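Local coordinates for protein prenylcyclase (Actinoplanes teichomyceticus, PDB 6IJ1) that probably cyclises or transfers prenyl chains, as a largely helical enzyme carrying the QW sequence motifs known from terpene cyclases, at residues A[32-37]-A[287-292]; A[69-74]-A[79-84]; A[217-222]-A[256-261]; A[254-257]-A[262-265]; A[307-312]-A[318-323]. All blocks are in the same frame, centred on the assembly; numbering follows the deposited sequence.

Contact 1 of 5, residues A[32-37]-A[287-292]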
# COMPACT_ATOMS: atom_id res chain seq x y z
N VAL A 32 5.25 9.56 -10.32
CA VAL A 32 5.44 10.25 -9.03
C VAL A 32 4.07 10.66 -8.48
O VAL A 32 3.11 10.89 -9.23
CB VAL A 32 6.36 11.48 -9.10
CG1 VAL A 32 7.74 11.07 -9.77
CG2 VAL A 32 5.71 12.62 -9.91
N ASP A 33 3.97 10.69 -7.17
CA ASP A 33 2.73 11.15 -6.55
C ASP A 33 3.04 11.61 -5.13
O ASP A 33 4.13 11.40 -4.61
CB ASP A 33 1.66 10.05 -6.54
CG ASP A 33 0.22 10.59 -6.59
OD1 ASP A 33 0.03 11.79 -6.36
OD2 ASP A 33 -0.68 9.73 -6.82
N TYR A 34 2.04 12.23 -4.51
CA TYR A 34 2.15 12.87 -3.19
C TYR A 34 2.98 14.15 -3.29
O TYR A 34 3.59 14.45 -4.32
CB TYR A 34 2.63 11.91 -2.07
CG TYR A 34 1.59 10.87 -1.72
CD1 TYR A 34 1.52 9.68 -2.43
CD2 TYR A 34 0.68 11.13 -0.73
CE1 TYR A 34 0.53 8.72 -2.12
CE2 TYR A 34 -0.35 10.18 -0.42
CZ TYR A 34 -0.37 9.00 -1.11
OH TYR A 34 -1.36 8.06 -0.84
N ASP A 35 2.95 14.92 -2.22
CA ASP A 35 3.63 16.22 -2.23
C ASP A 35 4.19 16.53 -0.87
O ASP A 35 4.40 17.71 -0.57
CB ASP A 35 2.57 17.29 -2.69
CG ASP A 35 3.16 18.65 -2.95
OD1 ASP A 35 4.20 18.73 -3.66
OD2 ASP A 35 2.51 19.63 -2.46
N LEU A 36 4.45 15.55 -0.04
CA LEU A 36 4.88 15.79 1.34
C LEU A 36 6.15 16.60 1.41
O LEU A 36 6.28 17.49 2.27
CB LEU A 36 5.11 14.46 2.04
CG LEU A 36 3.75 13.79 2.24
CD1 LEU A 36 3.99 12.33 2.48
CD2 LEU A 36 3.02 14.42 3.39
N LEU A 37 7.11 16.29 0.54
CA LEU A 37 8.42 16.94 0.51
C LEU A 37 8.90 16.73 -0.91
O LEU A 37 9.83 15.96 -1.17
CB LEU A 37 9.33 16.32 1.57
CG LEU A 37 10.65 17.09 1.82
CD1 LEU A 37 10.48 18.60 1.66
CD2 LEU A 37 11.18 16.77 3.20
N PRO A 287 -8.80 11.57 -5.61
CA PRO A 287 -7.69 11.18 -4.73
C PRO A 287 -8.21 10.93 -3.33
O PRO A 287 -8.81 11.83 -2.67
CB PRO A 287 -6.74 12.37 -4.77
CG PRO A 287 -6.98 12.94 -6.22
CD PRO A 287 -8.46 12.79 -6.37
N SER A 288 -7.93 9.74 -2.83
CA SER A 288 -8.49 9.35 -1.55
C SER A 288 -7.54 8.41 -0.81
O SER A 288 -7.95 7.80 0.19
CB SER A 288 -9.88 8.71 -1.79
OG SER A 288 -9.86 7.78 -2.89
N ALA A 289 -6.29 8.33 -1.24
CA ALA A 289 -5.32 7.47 -0.55
C ALA A 289 -4.74 8.29 0.60
O ALA A 289 -3.67 8.90 0.50
CB ALA A 289 -4.26 6.98 -1.55
N ARG A 290 -5.49 8.34 1.70
CA ARG A 290 -5.24 9.32 2.76
C ARG A 290 -4.22 8.75 3.73
O ARG A 290 -4.52 7.80 4.48
CB ARG A 290 -6.55 9.70 3.48
CG ARG A 290 -7.64 10.26 2.53
CD ARG A 290 -7.12 11.43 1.62
NE ARG A 290 -7.07 12.72 2.30
CZ ARG A 290 -8.13 13.57 2.39
NH1 ARG A 290 -9.28 13.25 1.96
NH2 ARG A 290 -8.02 14.69 3.02
N LEU A 291 -3.03 9.30 3.67
CA LEU A 291 -1.86 8.83 4.40
C LEU A 291 -1.68 9.75 5.59
O LEU A 291 -1.60 10.97 5.42
CB LEU A 291 -0.65 8.91 3.45
CG LEU A 291 0.69 8.25 3.72
CD1 LEU A 291 1.53 8.58 2.51
CD2 LEU A 291 1.24 8.93 4.95
N ARG A 292 -1.60 9.20 6.79
CA ARG A 292 -1.33 10.06 7.95
C ARG A 292 0.15 9.98 8.29
O ARG A 292 0.67 8.89 8.57
CB ARG A 292 -2.22 9.70 9.13
CG ARG A 292 -2.13 8.27 9.63
CD ARG A 292 -3.17 8.00 10.71
NE ARG A 292 -3.06 6.64 11.23
CZ ARG A 292 -3.97 6.08 12.01
NH1 ARG A 292 -5.05 6.77 12.45
NH2 ARG A 292 -3.84 4.81 12.39

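Contact 2 of 5, residues A[69-74]-A[79-84]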
# COMPACT_ATOMS: atom_id res chain seq x y z
N ASP A 69 12.97 -2.05 -14.62
CA ASP A 69 14.33 -1.75 -15.07
C ASP A 69 14.85 -0.44 -14.51
O ASP A 69 16.03 -0.33 -14.19
CB ASP A 69 14.39 -1.66 -16.59
CG ASP A 69 14.23 -2.98 -17.25
OD1 ASP A 69 14.58 -3.98 -16.58
OD2 ASP A 69 13.74 -3.00 -18.40
N LEU A 70 13.97 0.59 -14.36
CA LEU A 70 14.40 1.85 -13.77
C LEU A 70 14.71 1.73 -12.29
O LEU A 70 15.57 2.46 -11.76
CB LEU A 70 13.29 2.92 -13.93
CG LEU A 70 12.89 3.39 -15.31
CD1 LEU A 70 11.69 4.27 -15.15
CD2 LEU A 70 14.02 4.18 -16.00
N LEU A 71 13.99 0.86 -11.58
CA LEU A 71 14.14 0.80 -10.15
C LEU A 71 15.40 0.07 -9.72
O LEU A 71 15.93 0.34 -8.65
CB LEU A 71 12.92 0.09 -9.55
CG LEU A 71 11.65 0.97 -9.51
CD1 LEU A 71 10.48 0.04 -9.35
CD2 LEU A 71 11.78 1.99 -8.32
N VAL A 72 15.83 -0.95 -10.47
CA VAL A 72 16.97 -1.74 -10.00
C VAL A 72 18.19 -0.87 -9.71
O VAL A 72 18.76 -0.98 -8.60
CB VAL A 72 17.27 -2.88 -10.99
CG1 VAL A 72 18.61 -3.57 -10.62
CG2 VAL A 72 16.15 -3.93 -10.98
N PRO A 73 18.64 0.01 -10.61
CA PRO A 73 19.83 0.83 -10.28
C PRO A 73 19.63 1.84 -9.18
O PRO A 73 20.62 2.42 -8.68
CB PRO A 73 20.15 1.52 -11.60
CG PRO A 73 19.00 1.38 -12.46
CD PRO A 73 18.22 0.20 -12.00
N GLU A 74 18.39 2.13 -8.79
CA GLU A 74 18.15 3.05 -7.68
C GLU A 74 18.30 2.43 -6.31
O GLU A 74 18.25 3.13 -5.29
CB GLU A 74 16.74 3.65 -7.79
CG GLU A 74 16.49 4.36 -9.07
CD GLU A 74 17.45 5.51 -9.27
OE1 GLU A 74 17.77 6.18 -8.26
OE2 GLU A 74 17.92 5.71 -10.40
N GLY A 79 20.65 -1.84 0.56
CA GLY A 79 19.72 -2.82 0.04
C GLY A 79 18.32 -2.26 -0.21
O GLY A 79 17.51 -2.94 -0.83
N GLY A 80 18.05 -1.03 0.20
CA GLY A 80 16.70 -0.49 0.25
C GLY A 80 16.36 0.55 -0.81
O GLY A 80 17.21 1.05 -1.58
N TRP A 81 15.06 0.89 -0.85
CA TRP A 81 14.53 2.00 -1.65
C TRP A 81 13.75 2.91 -0.73
O TRP A 81 13.57 2.61 0.44
CB TRP A 81 13.63 1.47 -2.73
CG TRP A 81 14.36 0.80 -3.89
CD1 TRP A 81 14.62 1.34 -5.13
CD2 TRP A 81 14.77 -0.58 -3.94
NE1 TRP A 81 15.24 0.37 -5.93
CE2 TRP A 81 15.33 -0.79 -5.22
CE3 TRP A 81 14.73 -1.64 -3.03
CZ2 TRP A 81 15.82 -2.06 -5.63
CZ3 TRP A 81 15.25 -2.92 -3.43
CH2 TRP A 81 15.77 -3.07 -4.71
N ASN A 82 13.30 4.07 -1.28
CA ASN A 82 12.76 5.14 -0.42
C ASN A 82 11.53 5.80 -1.05
O ASN A 82 11.12 5.51 -2.15
CB ASN A 82 13.86 6.18 -0.09
CG ASN A 82 14.52 6.72 -1.32
OD1 ASN A 82 13.92 6.93 -2.37
ND2 ASN A 82 15.81 6.95 -1.18
N TYR A 83 10.92 6.72 -0.26
CA TYR A 83 9.88 7.57 -0.82
C TYR A 83 10.44 8.37 -1.98
O TYR A 83 9.86 8.43 -3.06
CB TYR A 83 9.36 8.52 0.32
CG TYR A 83 8.42 9.69 -0.08
CD1 TYR A 83 8.94 10.88 -0.65
CD2 TYR A 83 7.07 9.61 0.10
CE1 TYR A 83 8.10 11.93 -1.02
CE2 TYR A 83 6.22 10.66 -0.26
CZ TYR A 83 6.74 11.81 -0.81
OH TYR A 83 5.88 12.83 -1.17
N SER A 84 11.57 9.05 -1.70
CA SER A 84 12.37 9.75 -2.69
C SER A 84 13.69 10.02 -1.99
O SER A 84 13.84 9.69 -0.81
CB SER A 84 11.72 11.07 -3.13
OG SER A 84 11.90 12.02 -2.08

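Contact 3 of 5, residues A[217-222]-A[256-261]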
# COMPACT_ATOMS: atom_id res chain seq x y z
N PRO A 217 -8.87 -18.96 8.62
CA PRO A 217 -9.78 -18.35 9.59
C PRO A 217 -9.64 -16.82 9.61
O PRO A 217 -10.63 -16.15 9.61
CB PRO A 217 -9.35 -19.01 10.91
CG PRO A 217 -8.78 -20.33 10.46
CD PRO A 217 -8.04 -20.02 9.18
N ALA A 218 -8.41 -16.32 9.65
CA ALA A 218 -8.19 -14.86 9.67
C ALA A 218 -8.78 -14.22 8.41
O ALA A 218 -9.41 -13.18 8.54
CB ALA A 218 -6.72 -14.57 9.79
N ARG A 219 -8.58 -14.84 7.26
CA ARG A 219 -9.10 -14.28 5.99
C ARG A 219 -10.63 -14.30 5.97
O ARG A 219 -11.21 -13.34 5.49
CB ARG A 219 -8.48 -15.00 4.79
CG ARG A 219 -7.03 -14.64 4.57
CD ARG A 219 -6.45 -15.32 3.36
NE ARG A 219 -6.07 -16.68 3.66
CZ ARG A 219 -6.30 -17.70 2.85
NH1 ARG A 219 -7.13 -17.55 1.84
NH2 ARG A 219 -5.66 -18.83 3.04
N ALA A 220 -11.24 -15.36 6.47
CA ALA A 220 -12.72 -15.44 6.48
C ALA A 220 -13.29 -14.36 7.41
O ALA A 220 -14.33 -13.80 7.06
CB ALA A 220 -13.16 -16.82 6.92
N ALA A 221 -12.65 -14.12 8.55
CA ALA A 221 -13.13 -13.10 9.51
C ALA A 221 -12.98 -11.71 8.89
O ALA A 221 -13.89 -10.90 9.03
CB ALA A 221 -12.38 -13.21 10.80
N ALA A 222 -11.86 -11.46 8.21
CA ALA A 222 -11.62 -10.15 7.59
C ALA A 222 -12.62 -9.91 6.45
O ALA A 222 -13.06 -8.78 6.28
CB ALA A 222 -10.20 -10.07 7.09
N VAL A 256 -13.02 -8.55 0.81
CA VAL A 256 -14.14 -9.50 0.70
C VAL A 256 -13.74 -10.66 -0.17
O VAL A 256 -14.13 -11.82 0.09
CB VAL A 256 -15.37 -8.77 0.13
CG1 VAL A 256 -16.50 -9.83 -0.09
CG2 VAL A 256 -15.88 -7.79 1.10
N ALA A 257 -13.02 -10.39 -1.26
CA ALA A 257 -12.65 -11.39 -2.24
C ALA A 257 -11.72 -12.46 -1.67
O ALA A 257 -11.55 -13.50 -2.34
CB ALA A 257 -12.03 -10.72 -3.47
N GLN A 258 -11.23 -12.29 -0.43
CA GLN A 258 -10.43 -13.36 0.19
C GLN A 258 -11.21 -14.23 1.15
O GLN A 258 -10.62 -15.07 1.84
CB GLN A 258 -9.17 -12.79 0.85
CG GLN A 258 -8.16 -12.19 -0.17
CD GLN A 258 -7.66 -13.07 -1.32
OE1 GLN A 258 -7.49 -14.24 -1.16
NE2 GLN A 258 -7.43 -12.47 -2.49
N GLY A 259 -12.54 -14.10 1.15
CA GLY A 259 -13.39 -15.11 1.77
C GLY A 259 -13.41 -16.40 0.99
O GLY A 259 -12.78 -16.59 -0.05
N GLU A 260 -14.22 -17.31 1.54
CA GLU A 260 -14.42 -18.62 0.94
C GLU A 260 -15.16 -18.51 -0.39
O GLU A 260 -15.69 -17.46 -0.75
CB GLU A 260 -15.16 -19.53 1.94
CG GLU A 260 -16.67 -19.14 2.13
CD GLU A 260 -16.91 -18.20 3.30
OE1 GLU A 260 -16.03 -17.38 3.70
OE2 GLU A 260 -18.02 -18.29 3.90
N PRO A 261 -15.21 -19.56 -1.19
CA PRO A 261 -15.91 -19.49 -2.48
C PRO A 261 -17.34 -18.99 -2.34
O PRO A 261 -18.12 -19.44 -1.49
CB PRO A 261 -15.89 -20.95 -2.98
CG PRO A 261 -14.60 -21.49 -2.32
CD PRO A 261 -14.44 -20.83 -1.03

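Contact 4 of 5, residues A[254-257]-A[262-265]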
# COMPACT_ATOMS: atom_id res chain seq x y z
N ARG A 254 -11.48 -5.84 -2.16
CA ARG A 254 -10.38 -6.81 -2.23
C ARG A 254 -10.32 -7.67 -0.99
O ARG A 254 -10.05 -8.89 -1.14
CB ARG A 254 -9.08 -6.02 -2.38
CG ARG A 254 -8.90 -5.53 -3.79
CD ARG A 254 -7.84 -4.42 -3.94
NE ARG A 254 -6.53 -4.97 -3.55
CZ ARG A 254 -5.43 -4.23 -3.53
NH1 ARG A 254 -5.50 -2.93 -3.86
NH2 ARG A 254 -4.30 -4.80 -3.15
N ALA A 255 -10.69 -7.15 0.18
CA ALA A 255 -10.72 -7.96 1.40
C ALA A 255 -11.88 -8.97 1.34
O ALA A 255 -11.72 -10.15 1.76
CB ALA A 255 -10.80 -7.06 2.63
N VAL A 256 -13.02 -8.55 0.81
CA VAL A 256 -14.14 -9.50 0.70
C VAL A 256 -13.74 -10.66 -0.17
O VAL A 256 -14.13 -11.82 0.09
CB VAL A 256 -15.37 -8.77 0.13
CG1 VAL A 256 -16.50 -9.83 -0.09
CG2 VAL A 256 -15.88 -7.79 1.10
N ALA A 257 -13.02 -10.39 -1.26
CA ALA A 257 -12.65 -11.39 -2.24
C ALA A 257 -11.72 -12.46 -1.67
O ALA A 257 -11.55 -13.50 -2.34
CB ALA A 257 -12.03 -10.72 -3.47
N GLY A 262 -17.65 -18.02 -3.20
CA GLY A 262 -18.97 -17.41 -3.18
C GLY A 262 -19.22 -16.36 -2.13
O GLY A 262 -20.25 -15.63 -2.21
N PHE A 263 -18.34 -16.21 -1.12
CA PHE A 263 -18.63 -15.23 -0.08
C PHE A 263 -18.59 -13.81 -0.63
O PHE A 263 -17.68 -13.44 -1.39
CB PHE A 263 -17.63 -15.33 1.09
CG PHE A 263 -17.92 -14.34 2.12
CD1 PHE A 263 -18.86 -14.60 3.10
CD2 PHE A 263 -17.36 -13.05 2.04
CE1 PHE A 263 -19.26 -13.68 4.02
CE2 PHE A 263 -17.72 -12.09 2.97
CZ PHE A 263 -18.69 -12.36 3.96
N GLY A 264 -19.58 -13.00 -0.23
CA GLY A 264 -19.60 -11.56 -0.59
C GLY A 264 -19.78 -11.28 -2.06
O GLY A 264 -19.41 -10.21 -2.49
N ASP A 265 -20.38 -12.20 -2.80
CA ASP A 265 -20.61 -11.98 -4.25
C ASP A 265 -21.36 -10.66 -4.47
O ASP A 265 -20.98 -9.89 -5.35
CB ASP A 265 -21.41 -13.17 -4.81
CG ASP A 265 -21.61 -13.10 -6.30
OD1 ASP A 265 -20.64 -13.34 -7.02
OD2 ASP A 265 -22.73 -12.83 -6.72

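Contact 5 of 5, residues A[307-312]-A[318-323]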
# COMPACT_ATOMS: atom_id res chain seq x y z
N TRP A 307 -4.68 16.19 13.82
CA TRP A 307 -4.03 16.19 12.53
C TRP A 307 -4.27 17.51 11.80
O TRP A 307 -5.39 18.06 11.86
CB TRP A 307 -4.60 15.07 11.65
CG TRP A 307 -4.50 13.73 12.25
CD1 TRP A 307 -5.47 13.03 12.87
CD2 TRP A 307 -3.31 12.92 12.28
NE1 TRP A 307 -4.98 11.80 13.31
CE2 TRP A 307 -3.66 11.71 12.92
CE3 TRP A 307 -2.03 13.07 11.76
CZ2 TRP A 307 -2.74 10.68 13.15
CZ3 TRP A 307 -1.10 12.02 12.00
CH2 TRP A 307 -1.48 10.85 12.65
N THR A 308 -3.27 17.98 11.09
CA THR A 308 -3.44 18.98 10.04
C THR A 308 -3.70 18.25 8.74
O THR A 308 -3.68 17.01 8.72
CB THR A 308 -2.20 19.83 9.87
OG1 THR A 308 -1.09 18.99 9.46
CG2 THR A 308 -1.84 20.50 11.21
N PHE A 309 -3.92 18.99 7.67
CA PHE A 309 -4.23 18.40 6.37
C PHE A 309 -3.37 18.98 5.27
O PHE A 309 -3.14 20.21 5.21
CB PHE A 309 -5.73 18.55 6.01
CG PHE A 309 -6.60 17.84 6.94
CD1 PHE A 309 -6.93 16.50 6.72
CD2 PHE A 309 -7.12 18.50 8.06
CE1 PHE A 309 -7.72 15.83 7.62
CE2 PHE A 309 -7.95 17.83 8.96
CZ PHE A 309 -8.24 16.49 8.73
N ASP A 310 -2.87 18.10 4.41
CA ASP A 310 -2.11 18.48 3.20
C ASP A 310 -0.89 19.34 3.54
O ASP A 310 -0.52 20.18 2.73
CB ASP A 310 -3.04 19.10 2.15
CG ASP A 310 -4.26 18.23 1.88
OD1 ASP A 310 -4.09 17.12 1.39
OD2 ASP A 310 -5.36 18.69 2.16
N GLY A 311 -0.26 19.08 4.68
CA GLY A 311 0.97 19.81 5.06
C GLY A 311 2.13 19.40 4.17
O GLY A 311 2.13 18.27 3.68
N VAL A 312 3.07 20.31 3.96
CA VAL A 312 4.27 20.04 3.11
C VAL A 312 5.50 20.58 3.83
O VAL A 312 5.35 21.40 4.73
CB VAL A 312 4.13 20.69 1.72
CG1 VAL A 312 2.94 20.15 0.96
CG2 VAL A 312 4.05 22.20 1.82
N GLY A 318 2.67 15.08 11.11
CA GLY A 318 1.45 15.37 11.84
C GLY A 318 0.30 15.75 10.93
O GLY A 318 -0.72 16.24 11.42
N THR A 319 0.44 15.51 9.63
CA THR A 319 -0.58 15.88 8.66
C THR A 319 -1.20 14.61 8.07
O THR A 319 -0.57 13.56 7.99
CB THR A 319 0.03 16.76 7.58
OG1 THR A 319 -0.98 17.61 7.03
CG2 THR A 319 0.63 15.94 6.39
N ILE A 320 -2.45 14.76 7.62
CA ILE A 320 -3.09 13.75 6.76
C ILE A 320 -2.98 14.24 5.33
O ILE A 320 -3.44 15.35 5.01
CB ILE A 320 -4.54 13.55 7.15
CG1 ILE A 320 -4.61 12.87 8.49
CG2 ILE A 320 -5.25 12.65 6.08
CD1 ILE A 320 -5.99 12.98 9.14
N ALA A 321 -2.31 13.47 4.49
CA ALA A 321 -2.00 13.86 3.12
C ALA A 321 -2.86 13.05 2.17
O ALA A 321 -3.51 12.07 2.57
CB ALA A 321 -0.52 13.60 2.82
N ARG A 322 -2.86 13.46 0.91
CA ARG A 322 -3.53 12.70 -0.13
C ARG A 322 -2.58 12.54 -1.30
O ARG A 322 -1.59 13.27 -1.46
CB ARG A 322 -4.84 13.39 -0.58
CG ARG A 322 -4.60 14.56 -1.44
CD ARG A 322 -5.99 15.35 -1.63
NE ARG A 322 -6.24 16.19 -0.48
CZ ARG A 322 -7.46 16.47 -0.01
NH1 ARG A 322 -8.54 15.94 -0.60
NH2 ARG A 322 -7.59 17.32 1.02
N ASP A 323 -2.88 11.54 -2.15
CA ASP A 323 -2.15 11.33 -3.38
C ASP A 323 -2.54 12.41 -4.38
O ASP A 323 -3.53 12.28 -5.13
CB ASP A 323 -2.44 9.91 -3.94
CG ASP A 323 -3.93 9.61 -4.08
OD1 ASP A 323 -4.74 9.88 -3.16
OD2 ASP A 323 -4.28 8.97 -5.11
O HOH W 1 -1.77 16.19 0.53
O HOH W 2 -5.26 15.12 3.00

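Contact 1 of 5, residues A[32-37]-A[287-292]
The backbones of 32-37 and 287-292 stay well apart, Tyr34 CA and Leu291 CA being the nearest pair at 9.5 Å, so side chains bridge the gap between the loop and the run that leads into strand 291-292. The phenol does most of it: with CG beside the backbone N and anti to the carbonyl carbon (chi1 -70°), the ring reaches across and Tyr34 OH donates to Ala289 O at 2.8 Å. The acceptor lies near the ring plane, but the hydroxyl comes in tilted from the plane of the carbonyl. Leu291 CD1 sits over one face of the Tyr34 ring in a CH-pi contact, 4.3 Å from the centroid. Ala289 is the centre of an inverse gamma turn just before strand 291-292, an edge strand of the small mixed sheet, paired antiparallel with 319-321. Leu36 CD1 adds a looser apolar touch to Leu291 CD1 at 4.5 Å. Trp43 of helix 42-52 also meets the Tyr34 ring. At the base of the tyrosine, Tyr34 N donates to Asp33 OD1 (2.8 Å) from above the carboxylate plane; the same oxygen accepts Phe325 N, while OD2 takes His328 N, placing the acid by the start of helix 327-341.

Contact 2 of 5, residues A[69-74]-A[79-84]
Trp81 sends its indole against the C-terminal part of helix 58-71 and the residues that follow, where Leu71 and Glu74 receive it. Trp81 NE1 donates to Leu71 O at 2.8 Å along a nearly straight line (165° at the hydrogen). The carbonyl oxygen lies in the plane of the indole, at its edge, whereas the N-H approaches from a direction tilted out of the carbonyl plane. The same oxygen takes a weak bond from Glu74 N (3.0 Å), so a carbonyl near the C-terminal end of the helix meets one donor from its own segment and one from the other. With CG of Trp81 anti to the carbonyl carbon, chi1 (-74°) swings the indole toward the helix, and chi2 (-102°) turns its N-H edge to Leu71 O.

The sequence here is a QW motif of the terpene-cyclase type: Gln75, Gly79 and Trp81 have its spacing, Gln75 NE2 bonds to Gly79 O, and Trp81 touches Gln75. Gly79 adopts backbone angles at which a CB would jam against the preceding carbonyl.

Between the two segments the packing around the bond is modest. Glu74 CB rests 4.1 Å from Trp81 NE1, and the chain then bends at chi2 so that the carboxylate leads away from the indole. Leu71 CD2 approaches Trp81 CD1 at 4.3 Å. With an alanine here the indole N-H is gone, which would probably leave Leu71 O with just the weak Glu74 N bond of the two and open a gap beside Leu71 and Glu74. Val97 of helix 91-104 and Asp42 of helix 42-52 also touch the tryptophan.

Contact 3 of 5, residues A[217-222]-A[256-261]
Gly259 N to Val256 O, 3.0 Å, closes the type I turn whose third residue, Gln258, brings its carbonyl up to Arg219 on helix 216-229. Across the contact, Gln258 O stands 3.6 Å from Arg219 CB, a carbon rather than a donor. The backbones are nearest at the next pair, Ala220 CA and Gly259 CA 4.8 Å apart; neither residue has more than a methyl to keep the helix and the turn apart.

The Arg219 chain starts with CG anti to the carbonyl carbon, runs extended at chi2 and bends at chi3 (-81°). Its NE bonds to Thr215 OG1, and Arg219 NH1 stays 4.5 Å from Gln258 OE1, too long for a bond. Both Arg219 and Gln258 rest on Val206 and Ala210, at the end of helix 198-209 and just beyond it. Glu260 brings OE1 to 4.3 Å from Ala220 CB, but the charge of its carboxylate is met by Arg224, which forms a salt bridge through NH2 to OE2 and also gives NH1 to Ala220 O. The helix also meets Gln184 and Trp190, spaced as in a QW motif: Gln184 NE2 bonds to Ala218 O, and Trp190 is touched by Ala218 and Ala222.

Between the two segments the chemistry is therefore van der Waals contact, and Arg224, about one turn further along the helix, supplies the ionic tie from helix to loop.

Contact 4 of 5, residues A[254-257]-A[262-265]
Val256 and Gly264 make the close part of this contact: Val256 CG1 lies 3.6 Å from Gly264 CA and 3.8 Å from Gly264 O. That methyl is anti to the backbone N (chi1 175°), which points it from the end of helix 246-256 at the turn. A glycine fits on the other side, since a CB at Gly264 would run into the valine methyl as it stands, and its phi of 66° suits the third position of the type II turn from Gly262 to Asp265. Phe263 meets the same methyl less tightly and obliquely; its CD2 and CE2 are both 4.0 Å from Val256 CG1.

Outward the arrangement slackens. The bond that closes the turn, Asp265 N to Gly262 O, is long and weak at 3.5 Å. Gly262 and Asp265 are exposed; Asp265 points its CB away from the valine, and its OD2 forms a salt bridge with Arg269.

Gly264 is the N-cap of helix 265-278, so the contact makes the corner between two successive helices. Ile268 of the second helix packs on Val256 and Ala257, while helix 216-229 flanks the corner, with Ala226 against Val256, and Ala223 and Arg224 against the Phe263 side chain.

Contact 5 of 5, residues A[307-312]-A[318-323]
Asp310 and Arg322 form a side-on salt bridge, Arg322 NE to Asp310 OD1 at 3.0 Å and Arg322 NH2 to Asp310 OD2 at 2.9 Å, the latter on the syn lone pair. Carboxylate and guanidinium planes are 28° apart. Two waters also donate to Asp310 OD1, one accepting from Arg322 N, the other donating also to Ile320 O, so three donors grip this oxygen. A leucine in place of Arg322 would probably leave the Asp310 carboxylate without its countercharge, held among these partners by the two waters alone. Deeper in, Thr319 OG1 accepts from Gly311 N at 2.9 Å and shares a hydrogen bond with Thr308 OG1 at 2.8 Å; with OG1 anti to the backbone N (chi1 -153°), Thr319 can face both. The strands 308-309 and 319-321 run parallel, in a mixed sheet whose other edge is 291-292: Thr308 N bonds to Gly318 O, Ile320 N to Thr308 O, and Asp310 N to Ile320 O, nearly straight at 175°. On the face opposite the threonines, Ile320 packs against two rings. Its CD1 lies over the five-membered ring of Trp307, 4.0 Å from the centroid, as a CH-pi contact, and comes 3.7 Å from Phe309 CE1. Tyr304 meets the Trp307 ring edge-to-face.

In the fold
Contacts 1 and 5 are neighbours, centres 8 Å apart, and share the three-stranded sheet: Leu291 O takes Ala321 N at 2.8 Å, and Asp323 OD1 takes Ala289 N at 2.9 Å, both probable hydrogen bonds. Contact 2, nested inside the loop that contact 1 closes, reaches it through Tyr83 OH, 3.3 Å from Leu36 N and probably hydrogen-bonded to it. Contacts 3 and 4 share Val256 and Ala257, with centres 7 Å apart, where helix 246-256 gives way to the next. This pair touches none of the others: the centres of contacts 1 and 3 are 29 Å apart, and the nearest atoms of contacts 1 and 4 about 10 Å. None of the five includes a bound ligand, and their link to a substrate pocket stays undefined.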